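Local coordinates for group B streptococcal R4 surface protein (Streptococcus agalactiae, PDB 6S5Y), which is a cell-wall-anchored surface protein of a streptococcal pathogen, implicated in infection, whose tandem Rib domains probably form a stalk projecting from the cell, at residues Val19-Thr24 against Val79-Thr84; Thr84-Asn89 against Asp146-Thr151. All coordinates share one frame; numbering follows the deposited sequence.

Interaction 1 of 2, residues Val19-Thr24 against Val79-Thr84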
ATOM      1  N   VAL A  19     -11.019  -3.697   3.028  1.00 79.45           N
ATOM      2  CA  VAL A  19     -11.293  -3.932   1.598  1.00 78.50           C
ATOM      3  C   VAL A  19     -10.053  -3.622   0.722  1.00 81.52           C
ATOM      4  O   VAL A  19      -9.102  -2.999   1.207  1.00 79.98           O
ATOM      5  CB  VAL A  19     -12.579  -3.193   1.078  1.00 81.85           C
ATOM      6  CG1 VAL A  19     -13.856  -3.742   1.711  1.00 80.91           C
ATOM      7  CG2 VAL A  19     -12.488  -1.675   1.248  1.00 81.65           C
ATOM      8  N   ASN A  20     -10.065  -4.056  -0.559  1.00 78.90           N
ATOM      9  CA  ASN A  20      -8.957  -3.776  -1.483  1.00 79.65           C
ATOM     10  C   ASN A  20      -9.208  -2.502  -2.267  1.00 84.47           C
ATOM     11  O   ASN A  20     -10.324  -1.980  -2.267  1.00 83.63           O
ATOM     12  CB  ASN A  20      -8.690  -4.935  -2.472  1.00 78.92           C
ATOM     13  CG  ASN A  20      -8.046  -6.184  -1.916  1.00 94.60           C
ATOM     14  OD1 ASN A  20      -7.665  -6.284  -0.737  1.00 78.98           O
ATOM     15  ND2 ASN A  20      -7.913  -7.181  -2.783  1.00 91.04           N
ATOM     16  N   VAL A  21      -8.168  -2.014  -2.950  1.00 82.67           N
ATOM     17  CA  VAL A  21      -8.282  -0.843  -3.808  1.00 83.64           C
ATOM     18  C   VAL A  21      -9.226  -1.211  -4.972  1.00 89.21           C
ATOM     19  O   VAL A  21      -9.032  -2.225  -5.648  1.00 89.35           O
ATOM     20  CB  VAL A  21      -6.900  -0.320  -4.287  1.00 88.11           C
ATOM     21  CG1 VAL A  21      -7.041   0.792  -5.328  1.00 88.05           C
ATOM     22  CG2 VAL A  21      -6.060   0.162  -3.107  1.00 87.90           C
ATOM     23  N   GLY A  22     -10.278  -0.416  -5.127  1.00 85.91           N
ATOM     24  CA  GLY A  22     -11.285  -0.619  -6.161  1.00 85.43           C
ATOM     25  C   GLY A  22     -12.497  -1.392  -5.693  1.00 87.94           C
ATOM     26  O   GLY A  22     -13.525  -1.380  -6.375  1.00 89.13           O
ATOM     27  N   GLU A  23     -12.387  -2.088  -4.540  1.00 82.39           N
ATOM     28  CA  GLU A  23     -13.497  -2.854  -3.963  1.00 81.61           C
ATOM     29  C   GLU A  23     -14.458  -1.910  -3.271  1.00 83.30           C
ATOM     30  O   GLU A  23     -14.013  -0.947  -2.661  1.00 82.50           O
ATOM     31  CB  GLU A  23     -13.001  -3.931  -2.984  1.00 82.88           C
ATOM     32  CG  GLU A  23     -12.272  -5.069  -3.686  1.00 93.27           C
ATOM     33  CD  GLU A  23     -11.891  -6.302  -2.883  1.00111.53           C
ATOM     34  OE1 GLU A  23     -12.154  -6.343  -1.659  1.00103.37           O
ATOM     35  OE2 GLU A  23     -11.305  -7.229  -3.489  1.00101.95           O
ATOM     36  N   THR A  24     -15.774  -2.165  -3.378  1.00 78.95           N
ATOM     37  CA  THR A  24     -16.778  -1.331  -2.702  1.00 77.57           C
ATOM     38  C   THR A  24     -17.196  -1.984  -1.354  1.00 77.92           C
ATOM     39  O   THR A  24     -17.671  -3.122  -1.347  1.00 78.41           O
ATOM     40  CB  THR A  24     -17.929  -0.968  -3.655  1.00 84.98           C
ATOM     41  OG1 THR A  24     -17.386  -0.179  -4.714  1.00 88.02           O
ATOM     42  CG2 THR A  24     -19.029  -0.153  -2.992  1.00 83.80           C
ATOM     43  N   VAL A  79      -8.633   0.537   3.503  1.00 76.92           N
ATOM     44  CA  VAL A  79      -8.403   0.242   2.083  1.00 77.71           C
ATOM     45  C   VAL A  79      -6.934  -0.139   1.899  1.00 83.74           C
ATOM     46  O   VAL A  79      -6.042   0.630   2.261  1.00 85.17           O
ATOM     47  CB  VAL A  79      -8.837   1.385   1.126  1.00 81.78           C
ATOM     48  CG1 VAL A  79      -8.695   0.967  -0.339  1.00 81.50           C
ATOM     49  CG2 VAL A  79     -10.269   1.823   1.414  1.00 81.59           C
ATOM     50  N   VAL A  80      -6.678  -1.340   1.373  1.00 79.62           N
ATOM     51  CA  VAL A  80      -5.311  -1.832   1.166  1.00 78.53           C
ATOM     52  C   VAL A  80      -5.033  -2.147  -0.312  1.00 83.89           C
ATOM     53  O   VAL A  80      -5.954  -2.528  -1.043  1.00 82.38           O
ATOM     54  CB  VAL A  80      -4.946  -3.017   2.101  1.00 81.41           C
ATOM     55  CG1 VAL A  80      -5.010  -2.605   3.572  1.00 81.15           C
ATOM     56  CG2 VAL A  80      -5.815  -4.245   1.849  1.00 81.03           C
ATOM     57  N   ASP A  81      -3.769  -1.973  -0.753  1.00 82.54           N
ATOM     58  CA  ASP A  81      -3.365  -2.270  -2.127  1.00 82.91           C
ATOM     59  C   ASP A  81      -2.864  -3.697  -2.121  1.00 89.04           C
ATOM     60  O   ASP A  81      -1.905  -3.972  -1.403  1.00 88.91           O
ATOM     61  CB  ASP A  81      -2.280  -1.288  -2.645  1.00 84.71           C
ATOM     62  CG  ASP A  81      -2.139  -1.183  -4.164  1.00 95.93           C
ATOM     63  OD1 ASP A  81      -2.497  -2.149  -4.869  1.00 95.97           O
ATOM     64  OD2 ASP A  81      -1.657  -0.138  -4.643  1.00103.16           O
ATOM     65  N   PRO A  82      -3.518  -4.644  -2.836  1.00 88.05           N
ATOM     66  CA  PRO A  82      -2.999  -6.030  -2.859  1.00 89.07           C
ATOM     67  C   PRO A  82      -1.637  -6.159  -3.582  1.00 94.13           C
ATOM     68  O   PRO A  82      -0.820  -7.009  -3.221  1.00 94.74           O
ATOM     69  CB  PRO A  82      -4.108  -6.816  -3.561  1.00 91.00           C
ATOM     70  CG  PRO A  82      -4.808  -5.824  -4.407  1.00 94.97           C
ATOM     71  CD  PRO A  82      -4.688  -4.489  -3.726  1.00 89.85           C
ATOM     72  N   ARG A  83      -1.360  -5.252  -4.545  1.00 89.88           N
ATOM     73  CA  ARG A  83      -0.100  -5.212  -5.287  1.00 89.37           C
ATOM     74  C   ARG A  83       0.962  -4.402  -4.522  1.00 91.67           C
ATOM     75  O   ARG A  83       0.718  -3.248  -4.169  1.00 89.87           O
ATOM     76  CB  ARG A  83      -0.313  -4.659  -6.709  1.00 90.32           C
ATOM     77  CG  ARG A  83      -1.566  -5.212  -7.416  1.00100.58           C
ATOM     78  CD  ARG A  83      -1.534  -5.095  -8.932  1.00104.38           C
ATOM     79  NE  ARG A  83      -1.164  -3.753  -9.391  1.00102.98           N
ATOM     80  CZ  ARG A  83      -0.081  -3.482 -10.111  1.00105.67           C
ATOM     81  NH1 ARG A  83       0.733  -4.459 -10.497  1.00 92.98           N
ATOM     82  NH2 ARG A  83       0.186  -2.234 -10.473  1.00 81.66           N
ATOM     83  N   THR A  84       2.140  -5.025  -4.269  1.00 88.49           N
ATOM     84  CA  THR A  84       3.290  -4.466  -3.527  1.00 87.58           C
ATOM     85  C   THR A  84       4.031  -3.438  -4.398  1.00 89.46           C
ATOM     86  O   THR A  84       3.754  -3.364  -5.596  1.00 90.04           O
ATOM     87  CB  THR A  84       4.255  -5.605  -3.079  1.00 96.48           C
ATOM     88  OG1 THR A  84       4.923  -6.152  -4.220  1.00 99.01           O
ATOM     89  CG2 THR A  84       3.570  -6.719  -2.304  1.00 94.59           C
TER
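Val-80 N donates to Val-19 O at 2.9 Å, with the N-H pointing almost straight at the oxygen. The carbonyl of the same residue, Val-80 O, receives Val-21 N, two residues past Val-19, at 3.0 Å, weakly, with the N-H bent to 127°. The same two carbonyls take CA-H...O contacts, from Val-79 CA to Val-19 O and from Asn-20 CA to Val-80 O. This is a parallel pairing, Val-19 beside Val-79 and Asn-20 beside Val-80, where the edge strand 17-20 runs alongside strand 70-80 in the immunoglobulin-like Rib domain. Past it the first chain leaves the sheet in a type II turn from Asn-20 to Glu-23, closed by Glu-23 N bonding to Asn-20 O. On one face, Val-19 CG2 meets Val-79 CG2 at 4.1 Å. Just past the strand end, Val-21 CG2 lies 3.9 Å from Val-79 CG1; with chi1 173°, that branch sits anti to its own carbonyl carbon, against Val-80 O (3.4 Å) and Asp-81 CA. On the other face Asn-20 OD1 rests against Val-80 CG2, and beyond the strand the Asn-20 amide lies obliquely against the CB-CG-CD side of Pro-82, its ND2 3.8 Å from Pro-82 CG.

Interaction 2 of 2, residues Thr84-Asn89 against Asp146-Thr151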
ATOM      1  N   THR A  84       2.140  -5.025  -4.269  1.00 88.49           N
ATOM      2  CA  THR A  84       3.290  -4.466  -3.527  1.00 87.58           C
ATOM      3  C   THR A  84       4.031  -3.438  -4.398  1.00 89.46           C
ATOM      4  O   THR A  84       3.754  -3.364  -5.596  1.00 90.04           O
ATOM      5  CB  THR A  84       4.255  -5.605  -3.079  1.00 96.48           C
ATOM      6  OG1 THR A  84       4.923  -6.152  -4.220  1.00 99.01           O
ATOM      7  CG2 THR A  84       3.570  -6.719  -2.304  1.00 94.59           C
ATOM      8  N   ASP A  85       4.987  -2.672  -3.825  1.00 83.65           N
ATOM      9  CA  ASP A  85       5.764  -1.706  -4.612  1.00 82.98           C
ATOM     10  C   ASP A  85       6.632  -2.405  -5.667  1.00 86.25           C
ATOM     11  O   ASP A  85       6.841  -1.847  -6.747  1.00 84.40           O
ATOM     12  CB  ASP A  85       6.611  -0.793  -3.719  1.00 84.45           C
ATOM     13  CG  ASP A  85       5.841   0.246  -2.913  1.00 90.74           C
ATOM     14  OD1 ASP A  85       4.750   0.654  -3.357  1.00 91.27           O
ATOM     15  OD2 ASP A  85       6.347   0.672  -1.859  1.00 94.01           O
ATOM     16  N   ALA A  86       7.084  -3.649  -5.365  1.00 83.67           N
ATOM     17  CA  ALA A  86       7.870  -4.492  -6.262  1.00 83.49           C
ATOM     18  C   ALA A  86       7.011  -4.926  -7.470  1.00 89.63           C
ATOM     19  O   ALA A  86       7.557  -5.156  -8.543  1.00 90.51           O
ATOM     20  CB  ALA A  86       8.422  -5.699  -5.515  1.00 83.83           C
ATOM     21  N   ASP A  87       5.670  -5.003  -7.303  1.00 87.24           N
ATOM     22  CA  ASP A  87       4.705  -5.337  -8.371  1.00 87.13           C
ATOM     23  C   ASP A  87       4.397  -4.079  -9.174  1.00 90.14           C
ATOM     24  O   ASP A  87       4.134  -4.151 -10.374  1.00 88.81           O
ATOM     25  CB  ASP A  87       3.370  -5.835  -7.782  1.00 88.93           C
ATOM     26  CG  ASP A  87       3.406  -7.167  -7.069  1.00102.77           C
ATOM     27  OD1 ASP A  87       3.736  -8.183  -7.720  1.00103.98           O
ATOM     28  OD2 ASP A  87       3.051  -7.204  -5.871  1.00111.01           O
ATOM     29  N   LYS A  88       4.383  -2.929  -8.476  1.00 86.99           N
ATOM     30  CA  LYS A  88       4.057  -1.614  -9.020  1.00 86.60           C
ATOM     31  C   LYS A  88       5.244  -0.917  -9.729  1.00 89.75           C
ATOM     32  O   LYS A  88       5.032   0.116 -10.375  1.00 88.78           O
ATOM     33  CB  LYS A  88       3.470  -0.714  -7.905  1.00 89.33           C
ATOM     34  CG  LYS A  88       2.040  -1.084  -7.451  1.00100.11           C
ATOM     35  CD  LYS A  88       1.513  -0.190  -6.319  1.00105.50           C
ATOM     36  CE  LYS A  88       1.021   1.176  -6.750  1.00113.11           C
ATOM     37  NZ  LYS A  88       0.500   1.958  -5.599  1.00116.66           N
ATOM     38  N   ASN A  89       6.484  -1.461  -9.601  1.00 85.85           N
ATOM     39  CA  ASN A  89       7.688  -0.856 -10.191  1.00 85.36           C
ATOM     40  C   ASN A  89       8.646  -1.846 -10.870  1.00 89.65           C
ATOM     41  O   ASN A  89       8.749  -2.996 -10.446  1.00 88.13           O
ATOM     42  CB  ASN A  89       8.442  -0.048  -9.140  1.00 82.46           C
ATOM     43  CG  ASN A  89       7.695   1.149  -8.616  1.00 93.32           C
ATOM     44  OD1 ASN A  89       7.768   2.261  -9.160  1.00 90.49           O
ATOM     45  ND2 ASN A  89       6.965   0.944  -7.533  1.00 80.43           N
ATOM     46  N   ASP A 146       7.573  -0.005   1.098  1.00 81.63           N
ATOM     47  CA  ASP A 146       6.596  -0.936   1.681  1.00 82.01           C
ATOM     48  C   ASP A 146       7.265  -2.232   2.220  1.00 86.78           C
ATOM     49  O   ASP A 146       6.570  -3.140   2.675  1.00 87.02           O
ATOM     50  CB  ASP A 146       5.481  -1.280   0.664  1.00 83.90           C
ATOM     51  CG  ASP A 146       5.903  -2.203  -0.473  1.00 91.47           C
ATOM     52  OD1 ASP A 146       7.098  -2.203  -0.824  1.00 92.44           O
ATOM     53  OD2 ASP A 146       5.031  -2.913  -1.016  1.00 95.28           O
ATOM     54  N   GLY A 147       8.587  -2.317   2.127  1.00 84.01           N
ATOM     55  CA  GLY A 147       9.341  -3.481   2.577  1.00 83.76           C
ATOM     56  C   GLY A 147       9.689  -4.480   1.487  1.00 85.92           C
ATOM     57  O   GLY A 147      10.665  -5.226   1.636  1.00 86.84           O
ATOM     58  N   SER A 148       8.896  -4.503   0.381  1.00 79.46           N
ATOM     59  CA  SER A 148       9.100  -5.408  -0.757  1.00 78.79           C
ATOM     60  C   SER A 148      10.434  -5.153  -1.476  1.00 83.14           C
ATOM     61  O   SER A 148      10.999  -4.054  -1.379  1.00 82.90           O
ATOM     62  CB  SER A 148       7.921  -5.366  -1.733  1.00 80.71           C
ATOM     63  OG  SER A 148       7.866  -4.165  -2.485  1.00 86.57           O
ATOM     64  N   LYS A 149      10.957  -6.188  -2.151  1.00 79.32           N
ATOM     65  CA  LYS A 149      12.236  -6.085  -2.848  1.00 79.31           C
ATOM     66  C   LYS A 149      12.234  -6.647  -4.249  1.00 82.03           C
ATOM     67  O   LYS A 149      11.601  -7.662  -4.529  1.00 81.18           O
ATOM     68  CB  LYS A 149      13.387  -6.725  -2.029  1.00 81.71           C
ATOM     69  CG  LYS A 149      13.777  -5.944  -0.774  1.00 93.38           C
ATOM     70  CD  LYS A 149      14.781  -6.689   0.088  1.00 98.79           C
ATOM     71  CE  LYS A 149      14.808  -6.130   1.485  1.00105.64           C
ATOM     72  NZ  LYS A 149      15.999  -6.592   2.250  1.00108.56           N
ATOM     73  N   ASP A 150      12.955  -5.977  -5.126  1.00 79.52           N
ATOM     74  CA  ASP A 150      13.228  -6.453  -6.474  1.00 79.85           C
ATOM     75  C   ASP A 150      14.741  -6.659  -6.525  1.00 82.33           C
ATOM     76  O   ASP A 150      15.472  -6.076  -5.717  1.00 80.34           O
ATOM     77  CB  ASP A 150      12.755  -5.461  -7.558  1.00 82.01           C
ATOM     78  CG  ASP A 150      11.368  -5.724  -8.132  1.00 88.85           C
ATOM     79  OD1 ASP A 150      11.060  -6.904  -8.444  1.00 88.30           O
ATOM     80  OD2 ASP A 150      10.605  -4.749  -8.300  1.00 93.23           O
ATOM     81  N   THR A 151      15.199  -7.524  -7.431  1.00 80.85           N
ATOM     82  CA  THR A 151      16.623  -7.798  -7.638  1.00 81.16           C
ATOM     83  C   THR A 151      16.938  -7.649  -9.118  1.00 84.61           C
ATOM     84  O   THR A 151      16.286  -8.279  -9.953  1.00 84.07           O
ATOM     85  CB  THR A 151      17.011  -9.144  -7.029  1.00 92.83           C
ATOM     86  OG1 THR A 151      16.669  -9.130  -5.642  1.00 95.62           O
ATOM     87  CG2 THR A 151      18.481  -9.445  -7.183  1.00 91.13           C
TER
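The side chains of Asp-85 and Asp-146 run antiparallel alongside one another, their carboxylate planes 39° apart, and bring two acceptors together: Asp-85 OD2 lies 3.1 Å from Asp-146 OD1. Asp-146 OD2 is met from above its carboxylate plane by Asp-85 N, at 2.8 Å and with a nearly straight N-H. In return Asp-146 N makes a weak bond to Asp-85 OD2. The other oxygen, Asp-146 OD1, holds Ser-148 twice: Ser-148 OG gives its proton to the syn lone pair at 2.7 Å, and Ser-148 N approaches from above the plane, forming an Asx turn. With chi1 at 72°, Ser-148 OG is tucked between its own backbone N and carbonyl carbon, and from there it accepts Ala-86 N at 3.0 Å.

The tip of the 146-148 turn meets the first turn of the short, weakly bonded helix 85-88 in the second Rib domain. Thr-84 and Asp-87 form a capping box at its start. Ala-86 CB packs against Ser-148 OG and 3.7 Å from Asp-150 OD2; that oxygen is hydrogen-bonded to Tyr-144 OH and makes no bond to Ala-86 O, an acceptor 3.1 Å away. Asn-89 ND2 closes the helical turn on Asp-85 O at 2.9 Å.

Chemically, the turn offers acceptors to N-H groups at the helix start. Asp-146 serves Asp-85 N directly and orients the serine that serves Ala-86 N. These N-H donors, at the start of a short helical turn, may offset part of the repulsion between the two aspartates, though their closeness may still raise the proton affinity of one.

Interactions 1 and 2 are both surface contacts and lie in series, one in each Rib domain, their centres about 16 Å apart. They share Thr-84: strand 70-80, which interaction 1 ties to the edge strand 17-20, runs on through Asp-81 to Thr-84 into helix 85-88, the element interaction 2 pins to the turn before strand 149-159. Their chemistry differs accordingly. Interaction 1 is backbone pairing with valine packing and includes the buried Val-79; interaction 2 relies on side-chain oxygens gripping backbone N-H groups, and none of its touching residues is fully buried. A salt bridge from Asp-81 OD2 to Lys-88 NZ, 3.2 Å long, spans the junction, and Arg-83 packs against Lys-88 there.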